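Local coordinates for protein hypoxanthine-guanine phosphoribosyltransferase (Thermus thermophilus, PDB 3ACD) that probably catalyses the magnesium-dependent salvage of hypoxanthine and guanine, joining each to 5-phospho-alpha-D-ribose 1-diphosphate to give IMP or GMP with release of diphosphate, at residues Gly95-Val101 with Pro123-Ala129; Gly10-Ile14 with Phe149-Ala154; Pro39-Cys43 with Leu89-Ile93. Residues are numbered along the deposited sequence.

Contact 1. Residues Gly95-Val101 with Pro123-Ala129; sequences GRDVIVV and PASVRVA
Strands 97-101 and 125-129 run parallel, their axes 4.6 Å apart at closest and crossing at -23°, in register from Asp-97 with Ser-125 to Val-101 with Ala-129. The Pro-123 ring lays CB 3.9 Å from Val-98 CG2. Ala-124 N makes a weak 2.7 Å hydrogen bond to Arg-96 O, and Ala-124 CB lies 3.4 Å from the carbonyl O of Gly-95, whose positive phi suits glycine. Ser-125 (chi1 p) donates OG to Asp-97 OD1 at 2.7 Å, a short side chain matched to its acidic neighbour; a water bridges the same OG to Val-98 O, and Ser-125 O receives Val-98 N at 2.8 Å. Val-126, beta-branched and extended, sets CG1 4.1 Å from Val-100 CG2, on the face covered by helix 109-119. Arg-127 bonds through N to Val-98 O and through O to Val-100 N, both 2.9 Å, while its side chain extends to Tyr-146. Val-128 CG2 packs 4.3 Å from Val-100 CB. Ala-129 N reaches Val-100 O at 2.8 Å, and its CB meets Ile-99 CG2 at 4.1 Å. With helix 109-119 between them, the strands form the right-handed beta-alpha-beta crossover of the type I phosphoribosyltransferase fold, whose nucleotide-binding loop follows the first strand.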
ATOM      1  N   GLY A  95     -23.114  -8.766   0.292  1.00 17.72           N
ATOM      2  CA  GLY A  95     -23.934  -7.591   0.521  1.00 18.17           C
ATOM      3  C   GLY A  95     -23.187  -6.270   0.502  1.00 17.49           C
ATOM      4  O   GLY A  95     -23.782  -5.229   0.764  1.00 18.90           O
ATOM      5  N   ARG A  96     -21.890  -6.296   0.200  1.00 16.57           N
ATOM      6  CA  ARG A  96     -21.105  -5.061   0.153  1.00 14.90           C
ATOM      7  C   ARG A  96     -20.962  -4.563  -1.282  1.00 15.23           C
ATOM      8  O   ARG A  96     -21.052  -5.341  -2.236  1.00 14.98           O
ATOM      9  CB  ARG A  96     -19.684  -5.271   0.717  1.00 15.79           C
ATOM     10  CG  ARG A  96     -19.568  -5.602   2.211  1.00 15.17           C
ATOM     11  CD  ARG A  96     -20.128  -4.501   3.104  1.00 16.83           C
ATOM     12  NE  ARG A  96     -19.462  -3.209   2.936  1.00 16.60           N
ATOM     13  CZ  ARG A  96     -18.262  -2.899   3.424  1.00 17.03           C
ATOM     14  NH1 ARG A  96     -17.565  -3.790   4.124  1.00 12.45           N
ATOM     15  NH2 ARG A  96     -17.761  -1.687   3.218  1.00 14.49           N
ATOM     16  N   ASP A  97     -20.753  -3.258  -1.425  1.00 14.73           N
ATOM     17  CA  ASP A  97     -20.526  -2.662  -2.735  1.00 15.42           C
ATOM     18  C   ASP A  97     -19.008  -2.671  -2.848  1.00 14.51           C
ATOM     19  O   ASP A  97     -18.318  -1.820  -2.290  1.00 15.96           O
ATOM     20  CB  ASP A  97     -21.090  -1.245  -2.780  1.00 14.33           C
ATOM     21  CG  ASP A  97     -22.604  -1.235  -2.740  1.00 17.14           C
ATOM     22  OD1 ASP A  97     -23.217  -1.847  -3.639  1.00 17.24           O
ATOM     23  OD2 ASP A  97     -23.178  -0.633  -1.815  1.00 17.13           O
ATOM     24  N   VAL A  98     -18.504  -3.673  -3.557  1.00 15.64           N
ATOM     25  CA  VAL A  98     -17.074  -3.881  -3.723  1.00 14.44           C
ATOM     26  C   VAL A  98     -16.420  -3.174  -4.905  1.00 14.54           C
ATOM     27  O   VAL A  98     -17.001  -3.059  -5.985  1.00 12.76           O
ATOM     28  CB  VAL A  98     -16.772  -5.397  -3.855  1.00 16.19           C
ATOM     29  CG1 VAL A  98     -15.271  -5.631  -3.994  1.00 16.69           C
ATOM     30  CG2 VAL A  98     -17.325  -6.143  -2.642  1.00 15.49           C
ATOM     31  N   ILE A  99     -15.202  -2.693  -4.678  1.00 14.26           N
ATOM     32  CA  ILE A  99     -14.424  -2.056  -5.732  1.00 13.97           C
ATOM     33  C   ILE A  99     -13.064  -2.742  -5.729  1.00 13.02           C
ATOM     34  O   ILE A  99     -12.326  -2.663  -4.748  1.00 12.41           O
ATOM     35  CB  ILE A  99     -14.194  -0.545  -5.496  1.00 13.53           C
ATOM     36  CG1 ILE A  99     -15.528   0.210  -5.462  1.00 13.01           C
ATOM     37  CG2 ILE A  99     -13.315   0.012  -6.622  1.00 14.14           C
ATOM     38  CD1 ILE A  99     -15.374   1.698  -5.158  1.00 14.28           C
ATOM     39  N   VAL A 100     -12.750  -3.434  -6.818  1.00 12.54           N
ATOM     40  CA  VAL A 100     -11.468  -4.117  -6.949  1.00 13.19           C
ATOM     41  C   VAL A 100     -10.459  -3.074  -7.423  1.00 13.96           C
ATOM     42  O   VAL A 100     -10.753  -2.297  -8.329  1.00 13.82           O
ATOM     43  CB  VAL A 100     -11.539  -5.250  -7.999  1.00 14.92           C
ATOM     44  CG1 VAL A 100     -10.171  -5.910  -8.153  1.00 15.65           C
ATOM     45  CG2 VAL A 100     -12.584  -6.283  -7.584  1.00 15.45           C
ATOM     46  N   VAL A 101      -9.284  -3.044  -6.803  1.00 12.25           N
ATOM     47  CA  VAL A 101      -8.253  -2.089  -7.188  1.00 12.47           C
ATOM     48  C   VAL A 101      -7.057  -2.864  -7.739  1.00 12.53           C
ATOM     49  O   VAL A 101      -6.334  -3.538  -6.998  1.00 11.65           O
ATOM     50  CB  VAL A 101      -7.818  -1.218  -5.985  1.00 12.17           C
ATOM     51  CG1 VAL A 101      -6.758  -0.213  -6.424  1.00 13.38           C
ATOM     52  CG2 VAL A 101      -9.031  -0.486  -5.413  1.00 12.36           C
ATOM     53  N   PRO A 123     -21.816 -10.222  -3.582  1.00 20.67           N
ATOM     54  CA  PRO A 123     -21.691  -8.859  -3.062  1.00 19.83           C
ATOM     55  C   PRO A 123     -22.854  -8.047  -3.631  1.00 19.74           C
ATOM     56  O   PRO A 123     -23.481  -8.472  -4.601  1.00 21.58           O
ATOM     57  CB  PRO A 123     -20.338  -8.410  -3.610  1.00 20.20           C
ATOM     58  CG  PRO A 123     -20.253  -9.133  -4.909  1.00 21.75           C
ATOM     59  CD  PRO A 123     -20.750 -10.517  -4.553  1.00 20.76           C
ATOM     60  N   ALA A 124     -23.154  -6.900  -3.034  1.00 19.06           N
ATOM     61  CA  ALA A 124     -24.247  -6.063  -3.527  1.00 20.08           C
ATOM     62  C   ALA A 124     -23.924  -5.577  -4.941  1.00 20.79           C
ATOM     63  O   ALA A 124     -24.813  -5.404  -5.778  1.00 20.69           O
ATOM     64  CB  ALA A 124     -24.458  -4.874  -2.596  1.00 20.92           C
ATOM     65  N   SER A 125     -22.640  -5.354  -5.201  1.00 18.66           N
ATOM     66  CA  SER A 125     -22.191  -4.903  -6.513  1.00 18.25           C
ATOM     67  C   SER A 125     -20.675  -4.955  -6.563  1.00 17.84           C
ATOM     68  O   SER A 125     -20.013  -5.020  -5.528  1.00 14.80           O
ATOM     69  CB  SER A 125     -22.652  -3.467  -6.786  1.00 17.34           C
ATOM     70  OG  SER A 125     -21.982  -2.543  -5.945  1.00 18.17           O
ATOM     71  N   VAL A 126     -20.132  -4.939  -7.773  1.00 15.87           N
ATOM     72  CA  VAL A 126     -18.690  -4.963  -7.956  1.00 15.48           C
ATOM     73  C   VAL A 126     -18.286  -4.084  -9.127  1.00 16.22           C
ATOM     74  O   VAL A 126     -18.825  -4.215 -10.226  1.00 16.42           O
ATOM     75  CB  VAL A 126     -18.156  -6.387  -8.251  1.00 15.22           C
ATOM     76  CG1 VAL A 126     -16.637  -6.340  -8.430  1.00 12.91           C
ATOM     77  CG2 VAL A 126     -18.530  -7.341  -7.132  1.00 16.03           C
ATOM     78  N   ARG A 127     -17.353  -3.174  -8.876  1.00 15.01           N
ATOM     79  CA  ARG A 127     -16.821  -2.322  -9.926  1.00 14.97           C
ATOM     80  C   ARG A 127     -15.310  -2.458  -9.863  1.00 15.53           C
ATOM     81  O   ARG A 127     -14.763  -2.881  -8.846  1.00 15.08           O
ATOM     82  CB  ARG A 127     -17.254  -0.866  -9.749  1.00 14.84           C
ATOM     83  CG  ARG A 127     -18.681  -0.630 -10.231  1.00 15.26           C
ATOM     84  CD  ARG A 127     -19.033   0.845 -10.342  1.00 18.42           C
ATOM     85  NE  ARG A 127     -20.381   1.006 -10.880  1.00 20.18           N
ATOM     86  CZ  ARG A 127     -20.974   2.176 -11.094  1.00 21.19           C
ATOM     87  NH1 ARG A 127     -20.340   3.308 -10.817  1.00 19.96           N
ATOM     88  NH2 ARG A 127     -22.207   2.211 -11.585  1.00 19.87           N
ATOM     89  N   VAL A 128     -14.638  -2.107 -10.951  1.00 13.29           N
ATOM     90  CA  VAL A 128     -13.191  -2.241 -11.013  1.00 14.64           C
ATOM     91  C   VAL A 128     -12.453  -0.933 -11.260  1.00 14.76           C
ATOM     92  O   VAL A 128     -12.840  -0.137 -12.117  1.00 14.37           O
ATOM     93  CB  VAL A 128     -12.794  -3.239 -12.133  1.00 14.10           C
ATOM     94  CG1 VAL A 128     -11.281  -3.315 -12.270  1.00 14.79           C
ATOM     95  CG2 VAL A 128     -13.371  -4.612 -11.829  1.00 16.09           C
ATOM     96  N   ALA A 129     -11.392  -0.719 -10.490  1.00 14.10           N
ATOM     97  CA  ALA A 129     -10.542   0.454 -10.648  1.00 14.73           C
ATOM     98  C   ALA A 129      -9.170  -0.112 -10.999  1.00 14.01           C
ATOM     99  O   ALA A 129      -8.665  -0.990 -10.302  1.00 15.31           O
ATOM    100  CB  ALA A 129     -10.471   1.248  -9.351  1.00 15.29           C
TER
HETATM  101  O   HOH W   1     -19.376  -1.595  -6.237  1.00 14.22           O

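Contact 2. Residues Gly10-Ile14 with Phe149-Ala154; sequences GPVQI and FEIEDA
Loop 10-14 passes beside the last residues (149-150) of strand 146-150 and the loop that follows, the end-to-end directions of 11-14 and 149-154 lying 148° apart. The backbones stay apart, with CA-CA distances of 7.0 Å for Val-12 and Ala-154 and 9.2 Å for Ile-14 and Phe-149, so no hydrogen bond joins them and side chains fill the gap. Apolar packing dominates. Val-12 (chi1 t) is the buried centre: its CG2 lies 4.0 Å from Ala-154 CB and its CG1 4.2 Å from Ile-151 CG2. Pro-11 CG sits 3.8 Å from Ala-154 CB, a small methyl that suits this close approach, and Ile-14 CD1 is 4.4 Å from Ile-151 CG2. A CH-pi contact closes the other end, Ile-14 CG2 standing 4.1 Å from the centroid of the Phe-149 ring, over its face. Glu-152 CG lies 3.9 Å from Val-12 CG2, and its exposed carboxylate reaches the proline ring, OE2 3.3 Å from Pro-11 CB. Gln-13, beyond reach of 149-154, donates NE2 to Gly-10 O at 3.0 Å. The N-terminal loop packs against Ala-154, which touches the bound IMP, and Ile-151, which packs on the IMP-binding Lys-134 and Val-156, consistent with a wall behind the purine-nucleotide pocket.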
ATOM      1  N   GLY A  10      11.536   2.578 -22.783  1.00 21.12           N
ATOM      2  CA  GLY A  10      10.364   2.032 -23.445  1.00 21.26           C
ATOM      3  C   GLY A  10       9.444   3.111 -23.995  1.00 20.43           C
ATOM      4  O   GLY A  10       9.666   4.297 -23.751  1.00 21.32           O
ATOM      5  N   PRO A  11       8.389   2.729 -24.730  1.00 20.67           N
ATOM      6  CA  PRO A  11       7.429   3.665 -25.323  1.00 21.11           C
ATOM      7  C   PRO A  11       6.437   4.323 -24.363  1.00 21.45           C
ATOM      8  O   PRO A  11       5.889   5.381 -24.669  1.00 21.04           O
ATOM      9  CB  PRO A  11       6.728   2.806 -26.368  1.00 21.59           C
ATOM     10  CG  PRO A  11       6.676   1.476 -25.692  1.00 21.12           C
ATOM     11  CD  PRO A  11       8.077   1.344 -25.130  1.00 21.97           C
ATOM     12  N   VAL A  12       6.199   3.699 -23.213  1.00 20.01           N
ATOM     13  CA  VAL A  12       5.257   4.244 -22.238  1.00 18.22           C
ATOM     14  C   VAL A  12       5.961   4.971 -21.096  1.00 18.47           C
ATOM     15  O   VAL A  12       6.833   4.411 -20.431  1.00 18.87           O
ATOM     16  CB  VAL A  12       4.369   3.124 -21.651  1.00 18.68           C
ATOM     17  CG1 VAL A  12       3.419   3.697 -20.604  1.00 18.94           C
ATOM     18  CG2 VAL A  12       3.583   2.460 -22.774  1.00 17.20           C
ATOM     19  N   GLN A  13       5.571   6.224 -20.881  1.00 18.75           N
ATOM     20  CA  GLN A  13       6.143   7.056 -19.832  1.00 19.00           C
ATOM     21  C   GLN A  13       5.031   7.931 -19.251  1.00 19.65           C
ATOM     22  O   GLN A  13       4.399   8.700 -19.978  1.00 18.83           O
ATOM     23  CB  GLN A  13       7.240   7.960 -20.410  1.00 20.55           C
ATOM     24  CG  GLN A  13       8.331   7.251 -21.220  1.00 21.42           C
ATOM     25  CD  GLN A  13       9.237   6.372 -20.373  1.00 20.27           C
ATOM     26  OE1 GLN A  13       9.424   6.616 -19.180  1.00 20.80           O
ATOM     27  NE2 GLN A  13       9.824   5.355 -20.997  1.00 18.93           N
ATOM     28  N   ILE A  14       4.786   7.812 -17.948  1.00 17.58           N
ATOM     29  CA  ILE A  14       3.748   8.609 -17.300  1.00 17.73           C
ATOM     30  C   ILE A  14       4.324   9.199 -16.016  1.00 18.51           C
ATOM     31  O   ILE A  14       4.703   8.465 -15.100  1.00 17.07           O
ATOM     32  CB  ILE A  14       2.504   7.752 -16.964  1.00 16.66           C
ATOM     33  CG1 ILE A  14       2.116   6.899 -18.175  1.00 19.21           C
ATOM     34  CG2 ILE A  14       1.340   8.655 -16.596  1.00 14.73           C
ATOM     35  CD1 ILE A  14       0.914   5.994 -17.938  1.00 20.68           C
ATOM     36  N   PHE A 149      -5.179   5.015 -17.158  1.00 15.24           N
ATOM     37  CA  PHE A 149      -4.677   5.247 -18.511  1.00 15.90           C
ATOM     38  C   PHE A 149      -4.733   4.010 -19.400  1.00 15.63           C
ATOM     39  O   PHE A 149      -4.404   2.904 -18.964  1.00 15.05           O
ATOM     40  CB  PHE A 149      -3.210   5.691 -18.449  1.00 15.83           C
ATOM     41  CG  PHE A 149      -2.958   6.871 -17.557  1.00 17.20           C
ATOM     42  CD1 PHE A 149      -3.036   8.169 -18.054  1.00 19.23           C
ATOM     43  CD2 PHE A 149      -2.622   6.683 -16.219  1.00 17.43           C
ATOM     44  CE1 PHE A 149      -2.780   9.267 -17.227  1.00 20.33           C
ATOM     45  CE2 PHE A 149      -2.366   7.771 -15.385  1.00 17.45           C
ATOM     46  CZ  PHE A 149      -2.444   9.064 -15.890  1.00 18.46           C
ATOM     47  N   GLU A 150      -5.140   4.196 -20.652  1.00 14.52           N
ATOM     48  CA  GLU A 150      -5.140   3.087 -21.595  1.00 14.74           C
ATOM     49  C   GLU A 150      -3.808   3.239 -22.322  1.00 16.33           C
ATOM     50  O   GLU A 150      -3.482   4.328 -22.799  1.00 17.39           O
ATOM     51  CB  GLU A 150      -6.293   3.198 -22.588  1.00 13.91           C
ATOM     52  CG  GLU A 150      -6.258   2.118 -23.655  1.00 14.67           C
ATOM     53  CD  GLU A 150      -7.419   2.215 -24.614  1.00 14.47           C
ATOM     54  OE1 GLU A 150      -8.532   1.779 -24.250  1.00 16.04           O
ATOM     55  OE2 GLU A 150      -7.217   2.744 -25.726  1.00 16.27           O
ATOM     56  N   ILE A 151      -3.034   2.164 -22.402  1.00 14.74           N
ATOM     57  CA  ILE A 151      -1.729   2.239 -23.051  1.00 16.42           C
ATOM     58  C   ILE A 151      -1.492   1.177 -24.114  1.00 18.20           C
ATOM     59  O   ILE A 151      -2.222   0.189 -24.207  1.00 17.25           O
ATOM     60  CB  ILE A 151      -0.585   2.125 -22.014  1.00 16.27           C
ATOM     61  CG1 ILE A 151      -0.636   0.752 -21.334  1.00 18.79           C
ATOM     62  CG2 ILE A 151      -0.714   3.230 -20.973  1.00 18.04           C
ATOM     63  CD1 ILE A 151       0.555   0.451 -20.432  1.00 18.46           C
ATOM     64  N   GLU A 152      -0.457   1.400 -24.920  1.00 20.00           N
ATOM     65  CA  GLU A 152      -0.083   0.464 -25.965  1.00 21.52           C
ATOM     66  C   GLU A 152       0.577  -0.739 -25.299  1.00 22.98           C
ATOM     67  O   GLU A 152       0.901  -0.704 -24.109  1.00 21.82           O
ATOM     68  CB  GLU A 152       0.905   1.113 -26.939  1.00 25.12           C
ATOM     69  CG  GLU A 152       2.214   1.545 -26.298  1.00 27.84           C
ATOM     70  CD  GLU A 152       3.215   2.085 -27.306  1.00 31.29           C
ATOM     71  OE1 GLU A 152       3.655   1.310 -28.183  1.00 32.71           O
ATOM     72  OE2 GLU A 152       3.559   3.283 -27.222  1.00 31.51           O
ATOM     73  N   ASP A 153       0.779  -1.795 -26.077  1.00 21.16           N
ATOM     74  CA  ASP A 153       1.398  -3.014 -25.576  1.00 23.22           C
ATOM     75  C   ASP A 153       2.877  -2.802 -25.261  1.00 22.87           C
ATOM     76  O   ASP A 153       3.696  -2.612 -26.160  1.00 25.53           O
ATOM     77  CB  ASP A 153       1.226  -4.129 -26.611  1.00 25.51           C
ATOM     78  CG  ASP A 153       1.867  -5.433 -26.185  1.00 27.60           C
ATOM     79  OD1 ASP A 153       2.109  -5.623 -24.976  1.00 30.14           O
ATOM     80  OD2 ASP A 153       2.114  -6.281 -27.068  1.00 29.44           O
ATOM     81  N   ALA A 154       3.208  -2.827 -23.973  1.00 20.93           N
ATOM     82  CA  ALA A 154       4.582  -2.653 -23.516  1.00 19.38           C
ATOM     83  C   ALA A 154       4.688  -3.107 -22.065  1.00 20.14           C
ATOM     84  O   ALA A 154       3.695  -3.086 -21.334  1.00 20.77           O
ATOM     85  CB  ALA A 154       4.991  -1.185 -23.631  1.00 21.31           C
TER

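Contact 3. Residues Pro39-Cys43 with Leu89-Ile93; sequences PHLIC and LRLPI
Residues 40-43 are extended as a strand, whereas 89-93 form an irregular loop that arches beside it without pairing: the nearest CA atoms are 7.6 Å apart for His-40 and Ile-93 and 8.6 Å for Ile-42 and Leu-89. In the loop, Arg-90 (phi/psi -110/-31) and Ile-93 (-118/-9) depart from the extended conformation of Leu-89, Leu-91 and Pro-92, so the chain curves round the strand. No direct hydrogen bond crosses the gap; one water does, 2.8 Å from His-40 NE2 and donating to Leu-91 O at 2.7 Å. Strand 40-45 lies between strands 64-70 and 97-102 in the parallel sheet of the phosphoribosyltransferase fold, and the loop is part of the connection that leads from strand 64-70 to strand 97-102. Every other strand residue, His-40 and Ile-42, meets it. The His-40 ring (chi1 t) suits a boundary between apolar and polar groups: CE1 lies 3.7 Å from Leu-91 CD2 and CD2 lies 3.9 Å from Ile-93 CG2, while ND1 is hydrogen-bonded to Thr-64. Ile-42, with chi1 m and chi2 t, extends CD1 to 4.1 Å from Ile-93 CG2 and 4.3 Å from Leu-89 CD2; branched aliphatic residues fill this space, and all three also touch Leu-118 of helix 109-119. Leu-91 packs in addition on Gln-165 of the second subunit.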
ATOM      1  N   PRO A  39     -18.358   1.844   0.335  1.00 16.56           N
ATOM      2  CA  PRO A  39     -17.662   0.827  -0.449  1.00 15.18           C
ATOM      3  C   PRO A  39     -16.585   0.067   0.305  1.00 13.41           C
ATOM      4  O   PRO A  39     -16.091   0.507   1.346  1.00 12.47           O
ATOM      5  CB  PRO A  39     -17.101   1.627  -1.619  1.00 15.15           C
ATOM      6  CG  PRO A  39     -16.787   2.934  -0.991  1.00 18.80           C
ATOM      7  CD  PRO A  39     -17.999   3.198  -0.125  1.00 15.81           C
ATOM      8  N   HIS A  40     -16.249  -1.092  -0.238  1.00 13.14           N
ATOM      9  CA  HIS A  40     -15.219  -1.955   0.309  1.00 14.03           C
ATOM     10  C   HIS A  40     -14.212  -2.121  -0.819  1.00 13.34           C
ATOM     11  O   HIS A  40     -14.503  -2.770  -1.823  1.00 15.19           O
ATOM     12  CB  HIS A  40     -15.817  -3.311   0.685  1.00 13.76           C
ATOM     13  CG  HIS A  40     -14.820  -4.275   1.247  1.00 13.36           C
ATOM     14  ND1 HIS A  40     -14.076  -4.003   2.375  1.00 14.54           N
ATOM     15  CD2 HIS A  40     -14.450  -5.512   0.840  1.00 14.34           C
ATOM     16  CE1 HIS A  40     -13.291  -5.032   2.640  1.00 13.71           C
ATOM     17  NE2 HIS A  40     -13.499  -5.960   1.722  1.00 13.43           N
ATOM     18  N   LEU A  41     -13.038  -1.522  -0.663  1.00 13.21           N
ATOM     19  CA  LEU A  41     -12.009  -1.606  -1.693  1.00 13.71           C
ATOM     20  C   LEU A  41     -11.033  -2.749  -1.444  1.00 13.26           C
ATOM     21  O   LEU A  41     -10.443  -2.859  -0.372  1.00 12.00           O
ATOM     22  CB  LEU A  41     -11.240  -0.284  -1.792  1.00 15.90           C
ATOM     23  CG  LEU A  41     -11.975   0.914  -2.402  1.00 16.70           C
ATOM     24  CD1 LEU A  41     -13.163   1.293  -1.535  1.00 17.79           C
ATOM     25  CD2 LEU A  41     -11.018   2.088  -2.523  1.00 20.54           C
ATOM     26  N   ILE A  42     -10.872  -3.604  -2.448  1.00 11.46           N
ATOM     27  CA  ILE A  42      -9.965  -4.737  -2.337  1.00 11.50           C
ATOM     28  C   ILE A  42      -8.740  -4.517  -3.215  1.00 11.91           C
ATOM     29  O   ILE A  42      -8.834  -4.507  -4.443  1.00 12.23           O
ATOM     30  CB  ILE A  42     -10.659  -6.040  -2.765  1.00 11.47           C
ATOM     31  CG1 ILE A  42     -11.891  -6.274  -1.884  1.00 12.42           C
ATOM     32  CG2 ILE A  42      -9.677  -7.208  -2.681  1.00 12.04           C
ATOM     33  CD1 ILE A  42     -12.668  -7.529  -2.232  1.00 16.74           C
ATOM     34  N   CYS A  43      -7.595  -4.336  -2.568  1.00 11.12           N
ATOM     35  CA  CYS A  43      -6.338  -4.114  -3.263  1.00 11.61           C
ATOM     36  C   CYS A  43      -5.692  -5.431  -3.681  1.00 11.42           C
ATOM     37  O   CYS A  43      -5.459  -6.311  -2.850  1.00 12.43           O
ATOM     38  CB  CYS A  43      -5.375  -3.341  -2.361  1.00 13.11           C
ATOM     39  SG  CYS A  43      -3.702  -3.171  -3.041  1.00 13.41           S
ATOM     40  N   LEU A  89      -9.270 -13.273   1.515  1.00 45.14           N
ATOM     41  CA  LEU A  89      -9.975 -12.118   2.057  1.00 41.11           C
ATOM     42  C   LEU A  89     -10.209 -12.323   3.551  1.00 38.94           C
ATOM     43  O   LEU A  89     -10.388 -13.453   4.004  1.00 38.70           O
ATOM     44  CB  LEU A  89     -11.327 -11.946   1.352  1.00 41.12           C
ATOM     45  CG  LEU A  89     -11.370 -11.608  -0.144  1.00 40.35           C
ATOM     46  CD1 LEU A  89     -10.634 -12.661  -0.957  1.00 42.22           C
ATOM     47  CD2 LEU A  89     -12.820 -11.523  -0.591  1.00 39.56           C
ATOM     48  N   ARG A  90     -10.213 -11.230   4.308  1.00 35.74           N
ATOM     49  CA  ARG A  90     -10.427 -11.294   5.749  1.00 34.60           C
ATOM     50  C   ARG A  90     -11.776 -10.709   6.159  1.00 30.23           C
ATOM     51  O   ARG A  90     -12.375 -11.147   7.141  1.00 30.37           O
ATOM     52  CB  ARG A  90      -9.305 -10.558   6.484  1.00 39.57           C
ATOM     53  CG  ARG A  90      -7.954 -11.246   6.403  1.00 49.19           C
ATOM     54  CD  ARG A  90      -6.863 -10.399   7.037  1.00 57.26           C
ATOM     55  NE  ARG A  90      -7.164 -10.062   8.426  1.00 64.58           N
ATOM     56  CZ  ARG A  90      -6.375  -9.329   9.206  1.00 67.14           C
ATOM     57  NH1 ARG A  90      -5.230  -8.850   8.738  1.00 68.55           N
ATOM     58  NH2 ARG A  90      -6.732  -9.072  10.458  1.00 68.87           N
ATOM     59  N   LEU A  91     -12.246  -9.718   5.410  1.00 24.39           N
ATOM     60  CA  LEU A  91     -13.522  -9.075   5.698  1.00 20.49           C
ATOM     61  C   LEU A  91     -14.613  -9.610   4.777  1.00 18.07           C
ATOM     62  O   LEU A  91     -14.346  -9.995   3.641  1.00 15.35           O
ATOM     63  CB  LEU A  91     -13.406  -7.556   5.537  1.00 21.14           C
ATOM     64  CG  LEU A  91     -12.665  -6.787   6.640  1.00 24.39           C
ATOM     65  CD1 LEU A  91     -11.231  -7.273   6.760  1.00 25.67           C
ATOM     66  CD2 LEU A  91     -12.696  -5.304   6.322  1.00 23.38           C
ATOM     67  N   PRO A  92     -15.862  -9.651   5.263  1.00 17.98           N
ATOM     68  CA  PRO A  92     -16.982 -10.151   4.460  1.00 17.48           C
ATOM     69  C   PRO A  92     -17.269  -9.254   3.262  1.00 16.90           C
ATOM     70  O   PRO A  92     -17.131  -8.034   3.350  1.00 16.94           O
ATOM     71  CB  PRO A  92     -18.148 -10.150   5.450  1.00 18.43           C
ATOM     72  CG  PRO A  92     -17.478 -10.291   6.789  1.00 19.86           C
ATOM     73  CD  PRO A  92     -16.290  -9.373   6.644  1.00 18.22           C
ATOM     74  N   ILE A  93     -17.653  -9.852   2.139  1.00 16.04           N
ATOM     75  CA  ILE A  93     -17.989  -9.044   0.974  1.00 16.56           C
ATOM     76  C   ILE A  93     -19.446  -9.257   0.584  1.00 16.42           C
ATOM     77  O   ILE A  93     -19.974  -8.551  -0.273  1.00 15.21           O
ATOM     78  CB  ILE A  93     -17.091  -9.350  -0.241  1.00 17.63           C
ATOM     79  CG1 ILE A  93     -17.344 -10.765  -0.748  1.00 19.14           C
ATOM     80  CG2 ILE A  93     -15.625  -9.148   0.134  1.00 16.74           C
ATOM     81  CD1 ILE A  93     -16.678 -11.039  -2.084  1.00 20.12           C
TER
HETATM   82  O   HOH W   2     -12.763  -8.629   1.883  1.00 16.65           O

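From the N terminus, loop 10-14 comes first and waits for its partner until 149-154, so contact 2 closes a loop that encloses both of the others. Inside it, contact 3 closes first, 39-43 with 89-93, and contact 1 follows in series, 95-101 with 123-129. These two touch: strand 40-45 lies next to strand 97-102, with Ile-99 O 2.9 Å from Ile-42 N and Val-101 N 2.8 Å from Ile-42 O, probably hydrogen bonds that continue the sheet. Contact 2, on the opposite side of the chain's centre, touches neither, yet strand 146-150 neighbours strand 125-130, so a single sheet connects all three.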